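Local coordinates for protein metallopeptidase containing co-catalytic metalloactive site (Shewanella denitrificans OS217, PDB 3B2Y) that probably acts as a zinc-dependent metallocarboxypeptidase of the peptidase M14 family, and holds a nickel ion at its metal site in this crystal, at residues A[165-170]-A[262-267]. Sequence-based numbering, arbitrary orientation. Where two conformers were deposited one is given.
Sequences GILTCH and AAMGQF. With NI (nickel (II) ion), chain C.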
ATOM      1  N   GLY A 165      -1.952  12.296   5.016  1.00 28.67           N
ATOM      2  CA  GLY A 165      -2.382  11.418   3.942  1.00 27.13           C
ATOM      3  C   GLY A 165      -1.902   9.997   4.109  1.00 25.34           C
ATOM      4  O   GLY A 165      -0.882   9.741   4.747  1.00 26.69           O
ATOM      5  N   ILE A 166      -2.706   9.041   3.647  0.50 26.01           N
ATOM      6  CA  ILE A 166      -2.326   7.610   3.571  0.50 26.22           C
ATOM      7  C   ILE A 166      -2.671   7.007   2.203  0.50 26.61           C
ATOM      8  O   ILE A 166      -3.814   7.127   1.734  0.50 25.79           O
ATOM      9  CB  ILE A 166      -2.895   6.738   4.779  0.50 26.69           C
ATOM     10  CG1 ILE A 166      -2.859   5.227   4.510  0.50 30.39           C
ATOM     11  CG2 ILE A 166      -4.336   7.147   5.211  0.50 26.16           C
ATOM     12  CD1 ILE A 166      -1.501   4.727   4.216  0.50 27.85           C
ATOM     13  N   LEU A 167      -1.686   6.294   1.602  1.00 26.79           N
ATOM     14  CA  LEU A 167      -1.896   5.529   0.381  1.00 27.66           C
ATOM     15  C   LEU A 167      -1.530   4.087   0.689  1.00 28.13           C
ATOM     16  O   LEU A 167      -0.504   3.808   1.254  1.00 31.64           O
ATOM     17  CB  LEU A 167      -1.000   6.023  -0.735  1.00 27.04           C
ATOM     18  CG  LEU A 167      -0.926   5.265  -2.065  1.00 29.36           C
ATOM     19  CD1 LEU A 167      -2.249   5.289  -2.808  1.00 30.51           C
ATOM     20  CD2 LEU A 167       0.202   5.802  -2.973  1.00 31.40           C
ATOM     21  N   THR A 168      -2.467   3.205   0.384  0.50 29.48           N
ATOM     22  CA  THR A 168      -2.251   1.772   0.358  0.50 29.37           C
ATOM     23  C   THR A 168      -2.238   1.303  -1.095  0.50 29.59           C
ATOM     24  O   THR A 168      -3.069   1.751  -1.986  0.50 26.92           O
ATOM     25  CB  THR A 168      -3.347   0.984   1.134  0.50 33.63           C
ATOM     26  OG1 THR A 168      -4.624   1.254   0.566  0.50 40.16           O
ATOM     27  CG2 THR A 168      -3.420   1.394   2.556  0.50 26.45           C
ATOM     28  N   CYS A 169      -1.298   0.406  -1.354  1.00 31.70           N
ATOM     29  CA  CYS A 169      -1.090  -0.093  -2.698  1.00 31.83           C
ATOM     30  C   CYS A 169      -1.492  -1.536  -2.747  1.00 35.50           C
ATOM     31  O   CYS A 169      -0.737  -2.419  -2.298  1.00 33.45           O
ATOM     32  CB  CYS A 169       0.382   0.055  -3.057  1.00 36.27           C
ATOM     33  SG  CYS A 169       0.698   1.862  -3.315  1.00 47.17           S
ATOM     34  N   HIS A 170      -2.682  -1.745  -3.270  1.00 28.05           N
ATOM     35  CA  HIS A 170      -3.245  -3.041  -3.542  1.00 28.05           C
ATOM     36  C   HIS A 170      -3.296  -3.470  -5.023  1.00 32.96           C
ATOM     37  O   HIS A 170      -2.984  -2.728  -5.972  1.00 29.57           O
ATOM     38  CB  HIS A 170      -4.681  -3.087  -2.971  1.00 31.79           C
ATOM     39  CG  HIS A 170      -4.737  -3.109  -1.460  1.00 31.50           C
ATOM     40  ND1 HIS A 170      -5.245  -4.173  -0.733  1.00 39.12           N
ATOM     41  CD2 HIS A 170      -4.392  -2.168  -0.554  1.00 40.78           C
ATOM     42  CE1 HIS A 170      -5.151  -3.899   0.560  1.00 48.62           C
ATOM     43  NE2 HIS A 170      -4.655  -2.682   0.695  1.00 42.07           N
ATOM     44  N   ALA A 262       4.521   4.756  -9.630  1.00 29.88           N
ATOM     45  CA  ALA A 262       3.960   6.000 -10.197  1.00 30.65           C
ATOM     46  C   ALA A 262       2.841   6.582  -9.352  1.00 29.78           C
ATOM     47  O   ALA A 262       2.842   7.811  -9.196  1.00 28.95           O
ATOM     48  CB  ALA A 262       3.458   5.769 -11.633  1.00 28.00           C
ATOM     49  N   ALA A 263       1.906   5.738  -8.859  1.00 29.51           N
ATOM     50  CA  ALA A 263       0.864   6.144  -7.843  1.00 28.96           C
ATOM     51  C   ALA A 263       1.486   6.767  -6.623  1.00 29.91           C
ATOM     52  O   ALA A 263       1.026   7.825  -6.155  1.00 28.12           O
ATOM     53  CB  ALA A 263      -0.039   5.006  -7.427  1.00 29.00           C
HETATM   54  N   MSE A 264       2.554   6.146  -6.138  1.00 28.53           N
HETATM   55  CA  MSE A 264       3.255   6.624  -4.971  1.00 30.40           C
HETATM   56  C   MSE A 264       3.909   7.983  -5.233  1.00 31.54           C
HETATM   57  O   MSE A 264       3.910   8.856  -4.377  1.00 29.45           O
HETATM   58  CB  MSE A 264       4.291   5.584  -4.522  1.00 28.21           C
HETATM   59  CG  MSE A 264       3.718   4.387  -3.907  1.00 28.72           C
HETATM   60 SE   MSE A 264       5.101   3.038  -3.567  0.75 38.50          SE
HETATM   61  CE  MSE A 264       3.979   1.427  -3.490  1.00 42.75           C
ATOM     62  N   GLY A 265       4.465   8.162  -6.429  1.00 31.74           N
ATOM     63  CA  GLY A 265       5.088   9.407  -6.807  1.00 32.74           C
ATOM     64  C   GLY A 265       4.074  10.514  -6.917  1.00 32.48           C
ATOM     65  O   GLY A 265       4.336  11.633  -6.502  1.00 33.18           O
ATOM     66  N   GLN A 266       2.904  10.190  -7.469  1.00 29.49           N
ATOM     67  CA  GLN A 266       1.793  11.176  -7.574  1.00 30.74           C
ATOM     68  C   GLN A 266       1.226  11.538  -6.195  1.00 29.42           C
ATOM     69  O   GLN A 266       0.806  12.709  -5.941  1.00 28.21           O
ATOM     70  CB  GLN A 266       0.705  10.609  -8.493  1.00 27.41           C
ATOM     71  CG  GLN A 266      -0.541  11.511  -8.659  1.00 30.34           C
ATOM     72  CD  GLN A 266      -0.203  12.885  -9.061  1.00 36.59           C
ATOM     73  OE1 GLN A 266       0.690  13.085  -9.867  1.00 41.67           O
ATOM     74  NE2 GLN A 266      -0.909  13.869  -8.507  1.00 44.74           N
ATOM     75  N   PHE A 267       1.181  10.562  -5.291  1.00 29.32           N
ATOM     76  CA  PHE A 267       0.619  10.804  -3.935  1.00 28.30           C
ATOM     77  C   PHE A 267       1.490  11.867  -3.237  1.00 31.04           C
ATOM     78  O   PHE A 267       1.010  12.848  -2.675  1.00 31.51           O
ATOM     79  CB  PHE A 267       0.602   9.452  -3.195  1.00 30.17           C
ATOM     80  CG  PHE A 267       0.356   9.531  -1.717  1.00 29.58           C
ATOM     81  CD1 PHE A 267      -0.891   9.874  -1.205  1.00 34.19           C
ATOM     82  CD2 PHE A 267       1.344   9.218  -0.821  1.00 32.67           C
ATOM     83  CE1 PHE A 267      -1.111   9.901   0.199  1.00 28.11           C
ATOM     84  CE2 PHE A 267       1.107   9.251   0.547  1.00 31.80           C
ATOM     85  CZ  PHE A 267      -0.106   9.624   1.039  1.00 30.65           C
TER
HETATM   86 NI    NI C 275      -5.900  -6.137  -1.578  0.70 29.97          NI
HETATM   87  O   HOH W   1      -7.151  -5.642  -3.445  1.00 34.23           O
HETATM   88  O   HOH W   2      -7.699  -6.027  -1.378  1.00 40.30           O
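With CG anti to the backbone N in both residues (chi1 173° in Leu-167, 167° in Phe-267), the two side chains run alongside each other, pointing opposite ways. That lays Leu-167 CB over the centre of the Phe-267 ring, 3.7 Å from its centroid and 5° off the normal, a clean CH-pi contact. The ring's far tip meets the strand backbone edge-on, CZ lying 3.6 Å from Gly-165 C. At the root of the ring, Leu-167 CD2 reaches the helix itself, 3.7 Å from both Phe-267 CB and Met-264 CA. Met-264, a selenomethionine, stretches out past CG, and its CE ends 3.3 Å from Cys-169 SG, a tight tip-to-tip meeting. An alanine in place of Phe-267 would probably leave a gap beside Gly-165 and strip Leu-167 CB of the face it rests on. The helix runs nearly antiparallel to the strand, with the axes 9.7 Å apart, and packs on one side of the central mixed sheet of the M14 fold, where the Phe-267 ring also touches Leu-69 of the neighbouring strand. His-170, at the strand's metal-site end, binds nickel through ND1 (2.2 Å) together with His-76 and Glu-79. No hydrogen bond crosses between strand and helix, so van der Waals and CH-pi contacts join them: the face of the strand turned to the helix is held by mainly apolar contacts, while the same strand carries a metal ligand.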